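Local coordinates for protein salicylaldehyde dehydrogenase NahF (Pseudomonas putida, PDB 4JZ6) that probably oxidises salicylaldehyde to salicylate with NAD(+) and water, a step of naphthalene degradation, as a member of the aldehyde dehydrogenase family, at residues 283-288 against 427-432; 142-147 against 494-499. All blocks are in the same frame, centred on the assembly; numbering follows the deposited sequence.

Contact 1 (283-288 against 427-432); sequences NAAVKA and GVFGRD. With SO4 (sulfate ion), chain E.
The F429 ring presses on the A284-A288 turn of helix 282-294, where it meets A284, A285 and A288. A285 CA stands over one face of the ring, 3.7 Å from its centroid and 14° off the normal, a CH-pi contact, while A285 CB rests 3.7 Å from F429 CG. At the far end of the ring A288 CB reaches to 3.5 Å from F429 CZ, and A284 CB adds an apolar contact at CE1. Residues 427-429 run nearly antiparallel to 283-288, at 160°, and their strand pairs with strand 273-276; F429 thereby seats helix 282-294 on the sheet, as in an alpha/beta fold. The outer side is looser and polar: R431, its chain extended from CG to NE, does not reach the helix but offers the edge of its guanidinium to a sulfate, NH2 donating a hydrogen bond to sulfate O2 (2.8 Å) and NH1 one to O3 (3.2 Å). N283 N gives a 3.2 Å hydrogen bond to sulfate O4; I282 N and R320 bind the same ion. Apolar contact thus joins helix and strand inside, whereas outside an anion, probably from the crystallisation liquor, bridges R431 and the amino end of the helix, where the helix dipole would probably favour it.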
loop_
_atom_site.group_PDB
_atom_site.type_symbol
_atom_site.label_atom_id
_atom_site.label_comp_id
_atom_site.label_asym_id
_atom_site.label_seq_id
_atom_site.Cartn_x
_atom_site.Cartn_y
_atom_site.Cartn_z
ATOM N N ASN A 283 0.928 -24.541 -32.195
ATOM C CA ASN A 283 -0.176 -25.339 -31.678
ATOM C C ASN A 283 -0.497 -24.953 -30.235
ATOM O O ASN A 283 -1.626 -24.582 -29.915
ATOM C CB ASN A 283 0.157 -26.829 -31.760
ATOM C CG ASN A 283 -0.912 -27.699 -31.126
ATOM O OD1 ASN A 283 -0.746 -28.200 -30.010
ATOM N ND2 ASN A 283 -2.021 -27.880 -31.835
ATOM N N ALA A 284 0.519 -25.020 -29.379
ATOM C CA ALA A 284 0.360 -24.730 -27.963
ATOM C C ALA A 284 -0.084 -23.291 -27.709
ATOM O O ALA A 284 -0.876 -23.029 -26.798
ATOM C CB ALA A 284 1.651 -25.026 -27.221
ATOM N N ALA A 285 0.429 -22.361 -28.507
ATOM C CA ALA A 285 0.118 -20.949 -28.314
ATOM C C ALA A 285 -1.316 -20.645 -28.724
ATOM O O ALA A 285 -2.013 -19.889 -28.045
ATOM C CB ALA A 285 1.090 -20.070 -29.076
ATOM N N VAL A 286 -1.755 -21.239 -29.831
ATOM C CA VAL A 286 -3.133 -21.073 -30.277
ATOM C C VAL A 286 -4.104 -21.551 -29.199
ATOM O O VAL A 286 -5.074 -20.861 -28.881
ATOM C CB VAL A 286 -3.404 -21.795 -31.616
ATOM C CG1 VAL A 286 -4.897 -21.863 -31.900
ATOM C CG2 VAL A 286 -2.685 -21.082 -32.752
ATOM N N LYS A 287 -3.821 -22.713 -28.617
ATOM C CA LYS A 287 -4.653 -23.250 -27.544
ATOM C C LYS A 287 -4.736 -22.302 -26.351
ATOM O O LYS A 287 -5.814 -22.055 -25.811
ATOM C CB LYS A 287 -4.161 -24.634 -27.104
ATOM C CG LYS A 287 -4.255 -25.690 -28.195
ATOM C CD LYS A 287 -4.252 -27.105 -27.641
ATOM C CE LYS A 287 -2.870 -27.561 -27.209
ATOM N NZ LYS A 287 -2.901 -28.961 -26.684
ATOM N N ALA A 288 -3.598 -21.760 -25.945
ATOM C CA ALA A 288 -3.590 -20.813 -24.839
ATOM C C ALA A 288 -4.339 -19.553 -25.238
ATOM O O ALA A 288 -5.058 -18.964 -24.433
ATOM C CB ALA A 288 -2.173 -20.479 -24.436
ATOM N N GLY A 427 1.396 -13.912 -20.947
ATOM C CA GLY A 427 1.950 -15.201 -21.320
ATOM C C GLY A 427 3.013 -15.021 -22.379
ATOM O O GLY A 427 2.889 -14.142 -23.233
ATOM N N VAL A 428 4.060 -15.839 -22.325
ATOM C CA VAL A 428 5.141 -15.753 -23.304
ATOM C C VAL A 428 5.433 -17.112 -23.926
ATOM O O VAL A 428 5.949 -18.003 -23.255
ATOM C CB VAL A 428 6.444 -15.225 -22.670
ATOM C CG1 VAL A 428 7.516 -15.092 -23.725
ATOM C CG2 VAL A 428 6.206 -13.898 -21.963
ATOM N N PHE A 429 5.119 -17.269 -25.209
ATOM C CA PHE A 429 5.361 -18.539 -25.890
ATOM C C PHE A 429 6.619 -18.548 -26.756
ATOM O O PHE A 429 6.755 -17.761 -27.690
ATOM C CB PHE A 429 4.151 -18.955 -26.723
ATOM C CG PHE A 429 3.143 -19.759 -25.961
ATOM C CD1 PHE A 429 3.096 -21.137 -26.093
ATOM C CD2 PHE A 429 2.243 -19.141 -25.107
ATOM C CE1 PHE A 429 2.167 -21.880 -25.394
ATOM C CE2 PHE A 429 1.318 -19.879 -24.401
ATOM C CZ PHE A 429 1.280 -21.251 -24.545
ATOM N N GLY A 430 7.528 -19.461 -26.440
ATOM C CA GLY A 430 8.739 -19.638 -27.216
ATOM C C GLY A 430 9.372 -20.973 -26.891
ATOM O O GLY A 430 9.410 -21.378 -25.731
ATOM N N ARG A 431 9.861 -21.669 -27.911
ATOM C CA ARG A 431 10.525 -22.950 -27.691
ATOM C C ARG A 431 11.861 -22.823 -26.944
ATOM O O ARG A 431 12.229 -23.721 -26.188
ATOM C CB ARG A 431 10.690 -23.713 -29.006
ATOM C CG ARG A 431 9.410 -24.366 -29.488
ATOM C CD ARG A 431 9.642 -25.242 -30.704
ATOM N NE ARG A 431 8.556 -26.205 -30.869
ATOM C CZ ARG A 431 7.553 -26.069 -31.729
ATOM N NH1 ARG A 431 7.493 -25.004 -32.526
ATOM N NH2 ARG A 431 6.611 -27.002 -31.795
ATOM N N ASP A 432 12.583 -21.721 -27.169
ATOM C CA ASP A 432 13.764 -21.374 -26.369
ATOM C C ASP A 432 13.272 -20.703 -25.101
ATOM O O ASP A 432 12.848 -19.546 -25.121
ATOM C CB ASP A 432 14.694 -20.440 -27.156
ATOM C CG ASP A 432 15.933 -19.995 -26.371
ATOM O OD1 ASP A 432 16.022 -20.184 -25.135
ATOM O OD2 ASP A 432 16.831 -19.418 -27.022
HETATM S S SO4 E . 4.214 -25.793 -34.482
HETATM O O1 SO4 E . 4.357 -25.468 -35.901
HETATM O O2 SO4 E . 5.140 -26.873 -34.148
HETATM O O3 SO4 E . 4.544 -24.606 -33.701
HETATM O O4 SO4 E . 2.844 -26.215 -34.184
#

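Contact 2 (142-147 against 494-499)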
loop_
_atom_site.group_PDB
_atom_site.type_symbol
_atom_site.label_atom_id
_atom_site.label_comp_id
_atom_site.label_asym_id
_atom_site.label_seq_id
_atom_site.Cartn_x
_atom_site.Cartn_y
_atom_site.Cartn_z
ATOM N N THR A 142 19.055 -7.460 18.305
ATOM C CA THR A 142 19.186 -6.066 18.718
ATOM C C THR A 142 20.500 -5.862 19.477
ATOM O O THR A 142 20.974 -6.769 20.169
ATOM C CB THR A 142 17.993 -5.612 19.602
ATOM O OG1 THR A 142 18.244 -4.302 20.132
ATOM C CG2 THR A 142 17.770 -6.584 20.761
ATOM N N ASP A 143 21.096 -4.682 19.343
ATOM C CA ASP A 143 22.332 -4.394 20.061
ATOM C C ASP A 143 22.044 -4.184 21.545
ATOM O O ASP A 143 22.901 -4.415 22.398
ATOM C CB ASP A 143 23.037 -3.162 19.483
ATOM C CG ASP A 143 23.563 -3.388 18.077
ATOM O OD1 ASP A 143 24.148 -4.459 17.807
ATOM O OD2 ASP A 143 23.387 -2.484 17.239
ATOM N N LYS A 144 20.822 -3.749 21.839
ATOM C CA LYS A 144 20.402 -3.451 23.199
ATOM C C LYS A 144 20.433 -4.705 24.065
ATOM O O LYS A 144 19.964 -5.768 23.654
ATOM C CB LYS A 144 18.995 -2.861 23.167
ATOM C CG LYS A 144 18.619 -1.996 24.352
ATOM C CD LYS A 144 17.722 -0.858 23.882
ATOM C CE LYS A 144 16.761 -0.408 24.963
ATOM N NZ LYS A 144 15.756 0.541 24.411
ATOM N N ALA A 145 20.990 -4.582 25.266
ATOM C CA ALA A 145 21.112 -5.734 26.152
ATOM C C ALA A 145 19.801 -6.030 26.875
ATOM O O ALA A 145 18.999 -5.123 27.110
ATOM C CB ALA A 145 22.233 -5.522 27.153
ATOM N N GLU A 146 19.603 -7.303 27.219
ATOM C CA GLU A 146 18.445 -7.752 27.991
ATOM C C GLU A 146 17.132 -7.294 27.367
ATOM O O GLU A 146 16.190 -6.936 28.076
ATOM C CB GLU A 146 18.541 -7.264 29.437
ATOM C CG GLU A 146 19.779 -7.751 30.155
ATOM C CD GLU A 146 19.841 -7.285 31.591
ATOM O OE1 GLU A 146 18.823 -6.756 32.086
ATOM O OE2 GLU A 146 20.905 -7.449 32.231
ATOM N N THR A 147 17.076 -7.310 26.039
ATOM C CA THR A 147 15.917 -6.801 25.321
ATOM C C THR A 147 15.435 -7.777 24.261
ATOM O O THR A 147 16.227 -8.316 23.492
ATOM C CB THR A 147 16.244 -5.468 24.622
ATOM O OG1 THR A 147 16.735 -4.525 25.583
ATOM C CG2 THR A 147 15.016 -4.898 23.944
ATOM N N PHE A 494 14.330 -2.775 33.163
ATOM C CA PHE A 494 13.907 -1.596 33.897
ATOM C C PHE A 494 15.025 -0.556 33.888
ATOM O O PHE A 494 14.799 0.609 33.560
ATOM C CB PHE A 494 13.501 -1.957 35.327
ATOM C CG PHE A 494 12.418 -3.001 35.403
ATOM C CD1 PHE A 494 11.186 -2.785 34.812
ATOM C CD2 PHE A 494 12.632 -4.194 36.070
ATOM C CE1 PHE A 494 10.196 -3.738 34.880
ATOM C CE2 PHE A 494 11.639 -5.147 36.143
ATOM C CZ PHE A 494 10.421 -4.918 35.548
ATOM N N GLU A 495 16.236 -0.992 34.216
ATOM C CA GLU A 495 17.387 -0.101 34.256
ATOM C C GLU A 495 18.073 0.016 32.898
ATOM O O GLU A 495 18.619 -0.959 32.385
ATOM C CB GLU A 495 18.388 -0.579 35.311
ATOM C CG GLU A 495 18.778 0.482 36.329
ATOM C CD GLU A 495 19.640 1.586 35.731
ATOM O OE1 GLU A 495 20.701 1.269 35.148
ATOM O OE2 GLU A 495 19.256 2.771 35.844
ATOM N N GLN A 496 18.029 1.211 32.316
ATOM C CA GLN A 496 18.812 1.520 31.120
ATOM C C GLN A 496 19.282 2.986 31.115
ATOM O O GLN A 496 18.744 3.822 31.841
ATOM C CB GLN A 496 18.050 1.161 29.836
ATOM C CG GLN A 496 16.632 1.692 29.759
ATOM C CD GLN A 496 15.867 1.158 28.548
ATOM O OE1 GLN A 496 16.122 1.553 27.408
ATOM N NE2 GLN A 496 14.927 0.257 28.798
ATOM N N GLN A 497 20.297 3.283 30.306
ATOM C CA GLN A 497 20.921 4.605 30.296
ATOM C C GLN A 497 20.374 5.528 29.210
ATOM O O GLN A 497 20.045 5.088 28.106
ATOM C CB GLN A 497 22.434 4.472 30.130
ATOM C CG GLN A 497 23.124 3.713 31.247
ATOM C CD GLN A 497 23.132 4.476 32.560
ATOM O OE1 GLN A 497 22.124 4.531 33.273
ATOM N NE2 GLN A 497 24.276 5.067 32.889
ATOM N N TYR A 498 20.288 6.814 29.538
ATOM C CA TYR A 498 19.868 7.829 28.579
ATOM C C TYR A 498 20.872 8.983 28.553
ATOM O O TYR A 498 21.460 9.319 29.580
ATOM C CB TYR A 498 18.472 8.348 28.931
ATOM C CG TYR A 498 17.391 7.298 28.852
ATOM C CD1 TYR A 498 16.687 7.084 27.671
ATOM C CD2 TYR A 498 17.069 6.518 29.962
ATOM C CE1 TYR A 498 15.699 6.126 27.597
ATOM C CE2 TYR A 498 16.085 5.557 29.893
ATOM C CZ TYR A 498 15.403 5.367 28.710
ATOM O OH TYR A 498 14.417 4.412 28.642
ATOM N N PRO A 499 21.067 9.592 27.375
ATOM C CA PRO A 499 22.021 10.691 27.173
ATOM C C PRO A 499 21.804 11.870 28.110
ATOM O O PRO A 499 22.773 12.458 28.587
ATOM C CB PRO A 499 21.761 11.127 25.727
ATOM C CG PRO A 499 20.438 10.532 25.367
ATOM C CD PRO A 499 20.351 9.262 26.136
#
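K144 NZ is held by two oxygens: a salt bridge to E492 OE1, its stronger partner, and a weak hydrogen bond of 3.2 Å to Q496 OE1. The lysine and glutamine side chains cross at about a right angle, with K144 CE also 3.2 Å from Q496 OE1. Q496 CG sits between its backbone N and carbonyl carbon (chi1 50°), and the chain extends from there to bring the amide to the lysine. The other end of that amide is tied down, NE2 donating to P493 O and E492 OE1, which helps fix which way the amide is turned. Behind K144 the loop is braced by an ST turn, K144 N donating to T142 OG1 over 3.1 Å, and T147 OG1 bonds A145 O at 2.8 Å from above the carbonyl plane. A methionine in place of this lysine would probably leave E492 without its salt-bridge partner and Q496 OE1 without its cross-loop donor. Both loops also lie against the second subunit, where T142 bonds E458 of that subunit. This partly exposed crossing of two loops in the strand-built extension therefore rests on one ammonium shared between a carboxylate and an amide, a polar tie rather than an apolar seam.

How the contacts relate
Contact 1 lies in the alpha/beta body and contact 2 in the outlying extension, their centres about 60 Å apart and their nearest atoms about 43 Å. Along the chain both segments of contact 1 fall between those of contact 2. Although they never touch within one chain, the dimer brings the two regions together: K287 of 283-288 meets E495 and the Q496 carbonyl of the second subunit, and A284 and A288 pack on F494 and Y498 there. The extension of each subunit thus reaches helix 282-294 of its partner. Both contacts stand away from the two salicylaldehyde sites, one of which includes C301, and from E267, predicted to be in the active site.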